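Local coordinates for protein YcaO (Methanopyrus kandleri, PDB 6CIB) that binds ADP and magnesium and, as a YcaO-family enzyme, probably uses ATP to activate a peptide backbone amide for thioamidation, at residues Asp40-Ile45 with Gln254-Ala259. Numbering follows the deposited sequence.
With OXM (oxamic acid), chain I.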
loop_
_atom_site.group_PDB
_atom_site.type_symbol
_atom_site.label_atom_id
_atom_site.label_comp_id
_atom_site.label_asym_id
_atom_site.label_seq_id
_atom_site.Cartn_x
_atom_site.Cartn_y
_atom_site.Cartn_z
ATOM N N ASP A 40 16.297 11.010 -6.826
ATOM C CA ASP A 40 16.060 10.785 -8.251
ATOM C C ASP A 40 14.926 11.687 -8.724
ATOM O O ASP A 40 14.196 12.249 -7.913
ATOM C CB ASP A 40 15.716 9.305 -8.508
ATOM C CG ASP A 40 16.945 8.379 -8.419
ATOM O OD1 ASP A 40 18.073 8.876 -8.198
ATOM O OD2 ASP A 40 16.778 7.141 -8.565
ATOM N N ARG A 41 14.793 11.832 -10.030
ATOM C CA ARG A 41 13.605 12.434 -10.616
ATOM C C ARG A 41 13.272 11.643 -11.871
ATOM O O ARG A 41 14.086 11.550 -12.797
ATOM C CB ARG A 41 13.814 13.925 -10.925
ATOM C CG ARG A 41 12.525 14.765 -10.983
ATOM C CD ARG A 41 12.781 16.277 -11.127
ATOM N NE ARG A 41 13.782 16.482 -12.157
ATOM C CZ ARG A 41 15.010 16.952 -11.981
ATOM N NH1 ARG A 41 15.435 17.402 -10.802
ATOM N NH2 ARG A 41 15.803 17.003 -13.033
ATOM N N VAL A 42 12.085 11.053 -11.891
ATOM C CA VAL A 42 11.663 10.251 -13.036
ATOM C C VAL A 42 10.618 11.071 -13.774
ATOM O O VAL A 42 9.502 11.274 -13.270
ATOM C CB VAL A 42 11.151 8.851 -12.615
ATOM C CG1 VAL A 42 10.646 8.071 -13.819
ATOM C CG2 VAL A 42 12.260 8.073 -11.907
ATOM N N GLY A 43 11.007 11.555 -14.956
ATOM C CA GLY A 43 10.283 12.626 -15.653
ATOM C C GLY A 43 10.112 13.772 -14.674
ATOM O O GLY A 43 11.109 14.252 -14.126
ATOM N N PRO A 44 8.853 14.164 -14.385
ATOM C CA PRO A 44 8.622 15.246 -13.425
ATOM C C PRO A 44 8.534 14.793 -11.959
ATOM O O PRO A 44 8.365 15.648 -11.087
ATOM C CB PRO A 44 7.269 15.798 -13.871
ATOM C CG PRO A 44 6.534 14.583 -14.343
ATOM C CD PRO A 44 7.576 13.663 -14.947
ATOM N N ILE A 45 8.636 13.483 -11.689
ATOM C CA ILE A 45 8.367 12.945 -10.344
ATOM C C ILE A 45 9.630 12.741 -9.498
ATOM O O ILE A 45 10.498 11.936 -9.857
ATOM C CB ILE A 45 7.534 11.623 -10.370
ATOM C CG1 ILE A 45 6.176 11.821 -11.080
ATOM C CG2 ILE A 45 7.356 11.055 -8.955
ATOM C CD1 ILE A 45 5.322 12.968 -10.544
ATOM N N GLN A 254 8.396 5.520 -9.035
ATOM C CA GLN A 254 9.175 4.821 -8.020
ATOM C C GLN A 254 9.787 3.519 -8.560
ATOM O O GLN A 254 10.985 3.257 -8.356
ATOM C CB GLN A 254 8.307 4.530 -6.800
ATOM C CG GLN A 254 9.044 3.891 -5.630
ATOM C CD GLN A 254 8.193 3.864 -4.376
ATOM O OE1 GLN A 254 8.446 4.602 -3.424
ATOM N NE2 GLN A 254 7.158 3.047 -4.386
ATOM N N GLY A 255 8.958 2.730 -9.251
ATOM C CA GLY A 255 9.388 1.481 -9.885
ATOM C C GLY A 255 10.529 1.691 -10.869
ATOM O O GLY A 255 11.509 0.944 -10.851
ATOM N N LEU A 256 10.409 2.724 -11.706
ATOM C CA LEU A 256 11.441 3.050 -12.692
ATOM C C LEU A 256 12.743 3.507 -12.074
ATOM O O LEU A 256 13.821 3.132 -12.557
ATOM C CB LEU A 256 10.934 4.074 -13.713
ATOM C CG LEU A 256 9.779 3.603 -14.604
ATOM C CD1 LEU A 256 9.152 4.762 -15.360
ATOM C CD2 LEU A 256 10.242 2.506 -15.550
ATOM N N SER A 257 12.650 4.298 -11.002
ATOM C CA SER A 257 13.824 4.698 -10.230
ATOM C C SER A 257 14.574 3.477 -9.698
ATOM O O SER A 257 15.800 3.392 -9.842
ATOM C CB SER A 257 13.434 5.636 -9.084
ATOM O OG SER A 257 14.520 5.826 -8.193
HETATM N N MSE A 258 13.830 2.535 -9.111
HETATM C CA MSE A 258 14.390 1.294 -8.550
HETATM C C MSE A 258 15.053 0.424 -9.586
HETATM O O MSE A 258 16.156 -0.101 -9.350
HETATM C CB MSE A 258 13.299 0.428 -7.919
HETATM C CG MSE A 258 12.459 1.164 -6.897
HETATM SE SE MSE A 258 13.523 1.401 -5.273
HETATM C CE MSE A 258 12.134 0.368 -4.321
ATOM N N ALA A 259 14.384 0.250 -10.730
ATOM C CA ALA A 259 14.896 -0.603 -11.805
ATOM C C ALA A 259 16.184 -0.021 -12.397
ATOM O O ALA A 259 17.133 -0.757 -12.658
ATOM C CB ALA A 259 13.836 -0.811 -12.879
HETATM C C1 OXM I . 14.467 19.942 -7.917
HETATM N N1 OXM I . 15.092 20.017 -9.088
HETATM O O1 OXM I . 14.235 20.939 -7.232
HETATM C C2 OXM I . 14.047 18.621 -7.445
HETATM O O2 OXM I . 13.758 18.471 -6.237
HETATM O O3 OXM I . 13.989 17.674 -8.265
HETATM O O HOH W 1 17.152 5.860 -10.752
#
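S257, on helix 241-260, donates its hydroxyl to the carboxylate of D40 near the end of strand 34-42, with OG 2.6 Å from OD2. The hydroxyl arrives on the anti side of OD2, only 18° out of the carboxylate plane; the S257 CB faces the strand, and OG, anti to the backbone N (chi1 169°), extends to the D40 carboxylate. A water bridges the same junction, giving one hydrogen to D40 OD2 at 2.6 Å and the other to the backbone O of S257 at 3.0 Å. OD2 thus accepts from both hydroxyl and water, while OD1 forms a salt bridge with R261, just beyond the segment.

Two residues along the strand, V42 divides its methyls between neighbouring helix residues. CG2 rests 3.9 Å from S257 CB, and CG1 lies 3.9 Å from L256 CD1, the two side chains of V42 and L256 crossing at about a right angle. This rotamer has CG1 anti to the backbone N and CG2 beside it; L197 of helix 188-198 also touches V42. A type II' turn from V42 to I45 then leads into strand 45-54, making a beta hairpin.

The R41 CB faces away from the helix, and its chain, bent at chi3, brings NH1 to O3 of oxamic acid, donating a nearly straight bond (165°) of 2.9 Å at the guanidinium edge. R68 binds the same ligand. The strand therefore joins a polar, water-bridged clasp and an apolar seam on its helix side to an anion-binding arginine on its other side, and R261 probably helps keep the D40 carboxylate ionised.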